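Local coordinates for protein enoyl-CoA hydratase carB homologue (Streptomyces cattleya, PDB 5O34) that probably catalyses a carbon-carbon bond-forming step on a CoA thioester in thienamycin biosynthesis, as a crotonase-family homologue of CarB, at residues A72-L77 / D126-L131; C161-G166 / L220-A225; R171-E176 / C206-A211. All coordinates share one frame; numbering follows the deposited sequence.

Interaction 1: residues A72-L77 / D126-L131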
loop_
_atom_site.group_PDB
_atom_site.type_symbol
_atom_site.label_atom_id
_atom_site.label_comp_id
_atom_site.label_asym_id
_atom_site.label_seq_id
_atom_site.Cartn_x
_atom_site.Cartn_y
_atom_site.Cartn_z
ATOM N N ALA A 72 23.246 -22.990 -3.028
ATOM C CA ALA A 72 22.867 -24.320 -2.539
ATOM C C ALA A 72 21.943 -24.174 -1.326
ATOM O O ALA A 72 20.971 -24.926 -1.190
ATOM C CB ALA A 72 24.103 -25.121 -2.173
ATOM N N ARG A 73 22.224 -23.155 -0.484
ATOM C CA ARG A 73 21.437 -22.793 0.695
ATOM C C ARG A 73 20.020 -22.383 0.278
ATOM O O ARG A 73 19.045 -22.815 0.902
ATOM C CB ARG A 73 22.128 -21.659 1.468
ATOM C CG ARG A 73 22.222 -21.918 2.970
ATOM C CD ARG A 73 22.932 -20.804 3.714
ATOM N NE ARG A 73 22.725 -20.909 5.160
ATOM C CZ ARG A 73 23.055 -19.970 6.042
ATOM N NH1 ARG A 73 23.611 -18.833 5.636
ATOM N NH2 ARG A 73 22.820 -20.154 7.333
ATOM N N MET A 74 19.910 -21.617 -0.824
ATOM C CA MET A 74 18.622 -21.186 -1.382
ATOM C C MET A 74 17.803 -22.373 -1.889
ATOM O O MET A 74 16.624 -22.497 -1.535
ATOM C CB MET A 74 18.828 -20.195 -2.526
ATOM C CG MET A 74 19.365 -18.861 -2.086
ATOM S SD MET A 74 20.207 -18.115 -3.504
ATOM C CE MET A 74 21.383 -17.010 -2.681
ATOM N N ARG A 75 18.443 -23.272 -2.669
ATOM C CA ARG A 75 17.820 -24.466 -3.252
ATOM C C ARG A 75 17.324 -25.435 -2.188
ATOM O O ARG A 75 16.257 -26.034 -2.362
ATOM C CB ARG A 75 18.782 -25.176 -4.218
ATOM C CG ARG A 75 18.930 -24.498 -5.575
ATOM C CD ARG A 75 19.811 -25.305 -6.513
ATOM N NE ARG A 75 20.996 -24.543 -6.911
ATOM C CZ ARG A 75 22.230 -24.771 -6.465
ATOM N NH1 ARG A 75 22.465 -25.765 -5.614
ATOM N NH2 ARG A 75 23.240 -24.022 -6.883
ATOM N N GLU A 76 18.090 -25.587 -1.088
ATOM C CA GLU A 76 17.714 -26.466 0.023
ATOM C C GLU A 76 16.475 -25.921 0.735
ATOM O O GLU A 76 15.542 -26.686 1.000
ATOM C CB GLU A 76 18.877 -26.656 1.007
ATOM C CG GLU A 76 18.873 -28.031 1.656
ATOM C CD GLU A 76 19.357 -28.101 3.095
ATOM O OE1 GLU A 76 20.459 -27.579 3.383
ATOM O OE2 GLU A 76 18.654 -28.724 3.924
ATOM N N LEU A 77 16.443 -24.588 0.979
ATOM C CA LEU A 77 15.311 -23.895 1.601
ATOM C C LEU A 77 14.065 -24.005 0.727
ATOM O O LEU A 77 12.987 -24.298 1.248
ATOM C CB LEU A 77 15.657 -22.425 1.936
ATOM C CG LEU A 77 14.630 -21.628 2.775
ATOM C CD1 LEU A 77 14.225 -22.365 4.054
ATOM C CD2 LEU A 77 15.154 -20.250 3.115
ATOM N N ASP A 126 17.862 -16.744 -10.663
ATOM C CA ASP A 126 16.918 -17.854 -10.842
ATOM C C ASP A 126 16.650 -18.623 -9.546
ATOM O O ASP A 126 15.501 -18.973 -9.294
ATOM C CB ASP A 126 17.359 -18.805 -11.967
ATOM C CG ASP A 126 17.049 -18.309 -13.369
ATOM O OD1 ASP A 126 15.895 -17.867 -13.609
ATOM O OD2 ASP A 126 17.943 -18.398 -14.241
ATOM N N ASP A 127 17.681 -18.851 -8.710
ATOM C CA ASP A 127 17.512 -19.551 -7.424
ATOM C C ASP A 127 16.773 -18.672 -6.404
ATOM O O ASP A 127 15.877 -19.163 -5.711
ATOM C CB ASP A 127 18.858 -20.064 -6.870
ATOM C CG ASP A 127 19.490 -21.171 -7.701
ATOM O OD1 ASP A 127 18.732 -21.988 -8.286
ATOM O OD2 ASP A 127 20.740 -21.242 -7.746
ATOM N N ILE A 128 17.131 -17.363 -6.357
ATOM C CA ILE A 128 16.539 -16.298 -5.531
ATOM C C ILE A 128 15.046 -16.196 -5.818
ATOM O O ILE A 128 14.225 -16.253 -4.895
ATOM C CB ILE A 128 17.290 -14.951 -5.823
ATOM C CG1 ILE A 128 18.699 -14.998 -5.247
ATOM C CG2 ILE A 128 16.531 -13.719 -5.281
ATOM C CD1 ILE A 128 18.731 -14.922 -3.740
ATOM N N THR A 129 14.701 -16.073 -7.128
ATOM C CA THR A 129 13.329 -15.966 -7.612
ATOM C C THR A 129 12.541 -17.215 -7.255
ATOM O O THR A 129 11.427 -17.092 -6.757
ATOM C CB THR A 129 13.283 -15.635 -9.129
ATOM O OG1 THR A 129 14.183 -14.567 -9.426
ATOM C CG2 THR A 129 11.884 -15.257 -9.607
ATOM N N ASP A 130 13.143 -18.402 -7.437
ATOM C CA ASP A 130 12.510 -19.685 -7.106
ATOM C C ASP A 130 12.270 -19.815 -5.605
ATOM O O ASP A 130 11.234 -20.344 -5.212
ATOM C CB ASP A 130 13.297 -20.884 -7.682
ATOM C CG ASP A 130 13.273 -21.009 -9.210
ATOM O OD1 ASP A 130 12.796 -20.060 -9.888
ATOM O OD2 ASP A 130 13.758 -22.042 -9.729
ATOM N N LEU A 131 13.178 -19.257 -4.776
ATOM C CA LEU A 131 13.015 -19.242 -3.324
ATOM C C LEU A 131 11.894 -18.279 -2.916
ATOM O O LEU A 131 10.979 -18.703 -2.208
ATOM C CB LEU A 131 14.337 -18.926 -2.585
ATOM C CG LEU A 131 14.252 -18.716 -1.050
ATOM C CD1 LEU A 131 13.686 -19.929 -0.340
ATOM C CD2 LEU A 131 15.597 -18.349 -0.470
#
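Met74 meets Ile128 through its sulfur: SD lies 3.5 Å from Ile128 CD1, and the terminal CE touches the same methyl, so the end of the thioether lies against the tip of the isoleucine. Ile128 leaves its backbone away from the helix of Met74; CG1 is set beside the backbone N, and chi2 (-72°) turns CD1 back to the interface. Nearer the backbone, Met74 CG packs on Leu131 CD2 at 4.1 Å, the two side chains running at about a right angle. Leu131 turns its other methyl to Leu77, with CD1 3.7 Å from Leu77 CG. Flexible and branched apolar chains suit this buried seam because they pack closely against one another and need no polar partners.

Helices 71-86 and 120-137 pack here at an angle of 26° between their N-to-C directions, the local axes 9.1 Å apart at closest approach. Both belong to the helical layer that accompanies the central sheet of the crotonase fold, and the small angle lets side chains one turn apart, Asp127 and Leu131, both face the partner helix.

At the more open margin the chemistry changes. Arg75 NE makes a weak, bent hydrogen bond to Asp127 OD2 at 3.4 Å, part of a salt bridge in which the guanidinium and carboxylate planes stand 76° apart. The stronger partner of that oxygen is Arg71, one turn earlier on the first helix, so two arginines share one carboxylate. Farther out, Phe185 and Val153 pack against Ile128, Ile157 against Leu131, and Phe60 against Leu77.

Interaction 2: residues C161-G166 / L220-A225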
loop_
_atom_site.group_PDB
_atom_site.type_symbol
_atom_site.label_atom_id
_atom_site.label_comp_id
_atom_site.label_asym_id
_atom_site.label_seq_id
_atom_site.Cartn_x
_atom_site.Cartn_y
_atom_site.Cartn_z
ATOM N N CYS A 161 7.136 -14.111 3.938
ATOM C CA CYS A 161 6.389 -14.752 5.029
ATOM C C CYS A 161 5.136 -13.948 5.402
ATOM O O CYS A 161 5.100 -12.730 5.220
ATOM C CB CYS A 161 7.288 -14.989 6.244
ATOM S SG CYS A 161 8.813 -15.901 5.877
ATOM N N ASP A 162 4.117 -14.637 5.937
ATOM C CA ASP A 162 2.834 -14.055 6.333
ATOM C C ASP A 162 2.859 -13.283 7.644
ATOM O O ASP A 162 1.911 -12.547 7.907
ATOM C CB ASP A 162 1.767 -15.149 6.430
ATOM C CG ASP A 162 1.730 -16.032 5.213
ATOM O OD1 ASP A 162 1.019 -15.676 4.245
ATOM O OD2 ASP A 162 2.485 -17.025 5.185
ATOM N N TYR A 163 3.885 -13.484 8.493
ATOM C CA TYR A 163 3.965 -12.830 9.798
ATOM C C TYR A 163 5.410 -12.720 10.225
ATOM O O TYR A 163 6.101 -13.725 10.347
ATOM C CB TYR A 163 3.141 -13.608 10.848
ATOM C CG TYR A 163 2.605 -12.787 12.009
ATOM C CD1 TYR A 163 1.259 -12.426 12.072
ATOM C CD2 TYR A 163 3.420 -12.451 13.089
ATOM C CE1 TYR A 163 0.747 -11.719 13.165
ATOM C CE2 TYR A 163 2.921 -11.739 14.181
ATOM C CZ TYR A 163 1.583 -11.380 14.217
ATOM O OH TYR A 163 1.098 -10.687 15.301
ATOM N N ARG A 164 5.876 -11.488 10.420
ATOM C CA ARG A 164 7.235 -11.232 10.867
ATOM C C ARG A 164 7.197 -10.786 12.320
ATOM O O ARG A 164 6.594 -9.765 12.659
ATOM C CB ARG A 164 7.934 -10.210 9.961
ATOM C CG ARG A 164 8.121 -10.724 8.536
ATOM C CD ARG A 164 8.616 -9.652 7.585
ATOM N NE ARG A 164 7.622 -8.607 7.330
ATOM C CZ ARG A 164 6.632 -8.696 6.449
ATOM N NH1 ARG A 164 6.464 -9.805 5.736
ATOM N NH2 ARG A 164 5.798 -7.681 6.278
ATOM N N LEU A 165 7.782 -11.606 13.183
ATOM C CA LEU A 165 7.866 -11.361 14.610
ATOM C C LEU A 165 9.289 -10.951 14.930
ATOM O O LEU A 165 10.238 -11.687 14.643
ATOM C CB LEU A 165 7.453 -12.619 15.368
ATOM C CG LEU A 165 7.395 -12.547 16.890
ATOM C CD1 LEU A 165 6.295 -11.608 17.373
ATOM C CD2 LEU A 165 7.169 -13.912 17.456
ATOM N N GLY A 166 9.426 -9.746 15.467
ATOM C CA GLY A 166 10.730 -9.205 15.799
ATOM C C GLY A 166 10.963 -9.048 17.284
ATOM O O GLY A 166 10.032 -8.747 18.038
ATOM N N LEU A 220 7.341 -5.217 10.445
ATOM C CA LEU A 220 7.116 -6.247 11.464
ATOM C C LEU A 220 5.630 -6.253 11.761
ATOM O O LEU A 220 5.000 -5.197 11.767
ATOM C CB LEU A 220 7.899 -5.986 12.764
ATOM C CG LEU A 220 9.430 -6.071 12.709
ATOM C CD1 LEU A 220 10.022 -5.760 14.059
ATOM C CD2 LEU A 220 9.925 -7.429 12.209
ATOM N N HIS A 221 5.055 -7.447 11.947
ATOM C CA HIS A 221 3.638 -7.596 12.278
ATOM C C HIS A 221 3.487 -7.437 13.783
ATOM O O HIS A 221 2.429 -7.042 14.267
ATOM C CB HIS A 221 3.127 -8.980 11.856
ATOM C CG HIS A 221 3.030 -9.172 10.373
ATOM N ND1 HIS A 221 4.158 -9.166 9.562
ATOM C CD2 HIS A 221 1.944 -9.394 9.602
ATOM C CE1 HIS A 221 3.719 -9.365 8.332
ATOM N NE2 HIS A 221 2.397 -9.513 8.307
ATOM N N GLU A 222 4.555 -7.776 14.525
ATOM C CA GLU A 222 4.558 -7.749 15.978
ATOM C C GLU A 222 5.979 -7.688 16.513
ATOM O O GLU A 222 6.915 -8.181 15.877
ATOM C CB GLU A 222 3.829 -8.995 16.518
ATOM C CG GLU A 222 3.644 -9.050 18.032
ATOM C CD GLU A 222 3.069 -10.345 18.580
ATOM O OE1 GLU A 222 2.389 -11.073 17.823
ATOM O OE2 GLU A 222 3.261 -10.607 19.789
ATOM N N THR A 223 6.121 -7.067 17.693
ATOM C CA THR A 223 7.359 -6.962 18.459
ATOM C C THR A 223 7.158 -7.640 19.823
ATOM O O THR A 223 6.048 -7.642 20.364
ATOM C CB THR A 223 7.818 -5.501 18.651
ATOM O OG1 THR A 223 6.799 -4.752 19.318
ATOM C CG2 THR A 223 8.229 -4.835 17.350
ATOM N N VAL A 224 8.242 -8.205 20.366
ATOM C CA VAL A 224 8.317 -8.840 21.690
ATOM C C VAL A 224 9.709 -8.618 22.259
ATOM O O VAL A 224 10.640 -8.306 21.512
ATOM C CB VAL A 224 7.989 -10.363 21.700
ATOM C CG1 VAL A 224 6.493 -10.630 21.602
ATOM C CG2 VAL A 224 8.772 -11.126 20.637
ATOM N N ALA A 225 9.860 -8.823 23.572
ATOM C CA ALA A 225 11.157 -8.756 24.244
ATOM C C ALA A 225 11.940 -10.001 23.814
ATOM O O ALA A 225 11.337 -11.072 23.678
ATOM C CB ALA A 225 10.949 -8.774 25.750
#
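Arg164 O accepts two backbone donors: His221 N at 2.9 Å, lying in the carbonyl plane, and Glu222 N in a weak bond at 3.4 Å. From there the parallel ladder proceeds, with Gly166 N bonded almost straight to Glu222 O at 3.0 Å and Val224 N bonded to Gly166 O. Gly166 has no side chain, and Leu220 CD1 rests 3.9 Å from Gly166 CA.

His221 and Tyr163 form an offset stack with planes 27° apart. His221 CB sits over the centre of the tyrosine ring, 3.5 Å from its centroid, while Tyr163 CA lies over the imidazole face. Each ring thus offers the other residue a flat surface, Tyr163 from its strand and His221 from the loop leading into strand 222-224. The tyrosine hydroxyl donates to Glu222 OE1 at 2.9 Å, meeting the anti lone pair. Glu222, with CG anti to its backbone N (chi1 -175°), runs alongside Leu165, its aliphatic part against Leu165 CD1 and its other oxygen paired with Arg232. At the edge of the imidazole, CE1 lies over one face of the Arg164 guanidinium, the planes 67° apart; Arg164 NE is hydrogen-bonded to Leu219 O.

Strand 222-224 forms the edge of the chain's main sheet beside strand 163-167, which bonds on its other side to strand 142-146. Helix 229-242 covers Tyr163 and Leu165, helix 211-217 packs on Leu220 and Thr223, and Gln200 of the second subunit hydrogen-bonds His221 NE2.

Interaction 3: residues R171-E176 / C206-A211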
loop_
_atom_site.group_PDB
_atom_site.type_symbol
_atom_site.label_atom_id
_atom_site.label_comp_id
_atom_site.label_asym_id
_atom_site.label_seq_id
_atom_site.Cartn_x
_atom_site.Cartn_y
_atom_site.Cartn_z
ATOM N N ARG A 171 16.857 -5.396 13.796
ATOM C CA ARG A 171 17.247 -4.217 13.028
ATOM C C ARG A 171 17.145 -4.571 11.539
ATOM O O ARG A 171 17.705 -5.573 11.101
ATOM C CB ARG A 171 18.630 -3.691 13.465
ATOM C CG ARG A 171 18.575 -3.072 14.867
ATOM C CD ARG A 171 19.891 -2.516 15.381
ATOM N NE ARG A 171 20.228 -1.233 14.759
ATOM C CZ ARG A 171 19.775 -0.045 15.158
ATOM N NH1 ARG A 171 18.939 0.046 16.189
ATOM N NH2 ARG A 171 20.143 1.060 14.523
ATOM N N LEU A 172 16.331 -3.810 10.790
ATOM C CA LEU A 172 16.038 -4.076 9.371
ATOM C C LEU A 172 16.770 -3.090 8.447
ATOM O O LEU A 172 16.748 -1.889 8.714
ATOM C CB LEU A 172 14.508 -4.023 9.173
ATOM C CG LEU A 172 13.667 -5.287 9.512
ATOM C CD1 LEU A 172 13.948 -5.873 10.890
ATOM C CD2 LEU A 172 12.211 -4.984 9.457
ATOM N N VAL A 173 17.469 -3.596 7.399
ATOM C CA VAL A 173 18.254 -2.772 6.485
ATOM C C VAL A 173 18.146 -3.307 5.064
ATOM O O VAL A 173 18.143 -4.513 4.822
ATOM C CB VAL A 173 19.771 -2.655 6.899
ATOM C CG1 VAL A 173 20.359 -1.286 6.560
ATOM C CG2 VAL A 173 20.008 -2.995 8.372
ATOM N N MET A 174 18.130 -2.351 4.116
ATOM C CA MET A 174 18.189 -2.600 2.685
ATOM C C MET A 174 19.363 -1.726 2.183
ATOM O O MET A 174 19.105 -0.702 1.567
ATOM C CB MET A 174 16.874 -2.230 1.958
ATOM C CG MET A 174 15.918 -3.379 1.811
ATOM S SD MET A 174 16.553 -4.835 1.004
ATOM C CE MET A 174 15.217 -5.647 1.056
ATOM N N PRO A 175 20.645 -2.043 2.554
ATOM C CA PRO A 175 21.787 -1.215 2.101
ATOM C C PRO A 175 22.352 -1.450 0.675
ATOM O O PRO A 175 23.419 -0.911 0.370
ATOM C CB PRO A 175 22.851 -1.516 3.164
ATOM C CG PRO A 175 22.622 -2.936 3.502
ATOM C CD PRO A 175 21.132 -3.230 3.305
ATOM N N GLU A 176 21.677 -2.253 -0.172
ATOM C CA GLU A 176 22.079 -2.571 -1.556
ATOM C C GLU A 176 22.790 -1.439 -2.319
ATOM O O GLU A 176 23.843 -1.687 -2.919
ATOM C CB GLU A 176 20.886 -3.078 -2.383
ATOM C CG GLU A 176 20.653 -4.571 -2.266
ATOM C CD GLU A 176 19.866 -5.052 -1.063
ATOM O OE1 GLU A 176 19.669 -4.260 -0.112
ATOM O OE2 GLU A 176 19.460 -6.236 -1.070
ATOM N N CYS A 206 19.532 4.042 3.173
ATOM C CA CYS A 206 20.201 2.812 3.615
ATOM C C CYS A 206 20.328 2.737 5.145
ATOM O O CYS A 206 21.135 1.972 5.667
ATOM C CB CYS A 206 21.533 2.596 2.906
ATOM S SG CYS A 206 21.376 2.408 1.116
ATOM N N ASP A 207 19.471 3.502 5.848
ATOM C CA ASP A 207 19.370 3.561 7.302
ATOM C C ASP A 207 18.755 2.285 7.836
ATOM O O ASP A 207 18.031 1.581 7.122
ATOM C CB ASP A 207 18.496 4.755 7.738
ATOM C CG ASP A 207 19.133 6.134 7.619
ATOM O OD1 ASP A 207 20.305 6.221 7.151
ATOM O OD2 ASP A 207 18.467 7.129 8.000
ATOM N N GLU A 208 19.033 2.005 9.108
ATOM C CA GLU A 208 18.525 0.839 9.809
ATOM C C GLU A 208 17.176 1.177 10.403
ATOM O O GLU A 208 16.939 2.311 10.817
ATOM C CB GLU A 208 19.508 0.377 10.897
ATOM C CG GLU A 208 20.896 0.043 10.356
ATOM C CD GLU A 208 21.940 -0.460 11.347
ATOM O OE1 GLU A 208 21.686 -0.410 12.572
ATOM O OE2 GLU A 208 23.028 -0.885 10.895
ATOM N N TRP A 209 16.285 0.199 10.407
ATOM C CA TRP A 209 14.955 0.339 10.945
ATOM C C TRP A 209 14.865 -0.429 12.248
ATOM O O TRP A 209 14.673 -1.648 12.217
ATOM C CB TRP A 209 13.904 -0.132 9.927
ATOM C CG TRP A 209 13.118 0.981 9.308
ATOM C CD1 TRP A 209 11.796 1.233 9.481
ATOM C CD2 TRP A 209 13.607 1.988 8.412
ATOM N NE1 TRP A 209 11.433 2.355 8.781
ATOM C CE2 TRP A 209 12.518 2.825 8.092
ATOM C CE3 TRP A 209 14.858 2.257 7.830
ATOM C CZ2 TRP A 209 12.638 3.914 7.221
ATOM C CZ3 TRP A 209 14.978 3.344 6.976
ATOM C CH2 TRP A 209 13.873 4.152 6.673
ATOM N N PRO A 210 15.004 0.265 13.405
ATOM C CA PRO A 210 14.830 -0.429 14.698
ATOM C C PRO A 210 13.421 -0.999 14.835
ATOM O O PRO A 210 12.498 -0.572 14.130
ATOM C CB PRO A 210 15.127 0.648 15.755
ATOM C CG PRO A 210 15.136 1.936 15.042
ATOM C CD PRO A 210 15.257 1.715 13.572
ATOM N N ALA A 211 13.284 -2.009 15.716
ATOM C CA ALA A 211 12.066 -2.805 15.923
ATOM C C ALA A 211 10.755 -2.014 16.032
ATOM O O ALA A 211 9.782 -2.391 15.363
ATOM C CB ALA A 211 12.231 -3.713 17.130
#
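Leu172 and Trp209 form an antiparallel hydrogen-bonded pair, Trp209 N reaching Leu172 O at 2.7 Å in the carbonyl plane and Leu172 N returning to Trp209 O at 3.1 Å from above that carbonyl's plane. On one side of this ladder Arg171 holds Glu208: NE and NH2 both donate to OE1, at 2.8 and 2.9 Å, with the oxygen nearly in the guanidinium plane. The bend of the arginine at chi3 (76°) sets NE off the extended line of its chain. The long, extended glutamate also lays CG against Val173 CG2 at 3.7 Å, so its methylenes pack while its charge is paired.

The ladder joins the middle strand, 171-173, of a small three-stranded sheet to its weakly bonded edge strand, 209-210; strand 149-151 lies on the other side. Leu172 CB and Trp209 CB, 4.0 Å apart, share the opposite face from Arg171; the indole continues away to hydrogen-bond Asp217 through NE1 and to receive Arg213 in a cation-pi contact. Val173 CG1 packs on Cys206 O. Cys206 directly follows helix 196-205, with a positive phi (58°), and its SG lies 3.8 Å from Pro175 CA. Pro210, at the N-cap position of helix 211-217, touches Arg171 NH1 with its CB, and Tyr243 of the third subunit packs on Cys206.

How the interactions relate
Interactions 1 and 2 are buried and lie on opposite sides of the chain's centre, their own centres about 23 Å apart; interaction 3 is only partly buried. Interaction 1 joins two helices mainly through side chains, mostly apolar, with charge confined to its margin. Interactions 2 and 3 are built on backbone ladders, parallel at the edge of the main sheet and antiparallel in the small sheet. Strands 163-167 and 171-173 follow each other in the chain, and the two contacts meet where Leu220 and Thr223 pack on Ala211 O. The second subunit reaches interaction 2 through hydrogen bonds and packing, the third touches interaction 3 by packing alone, and interaction 1 stays within its own chain.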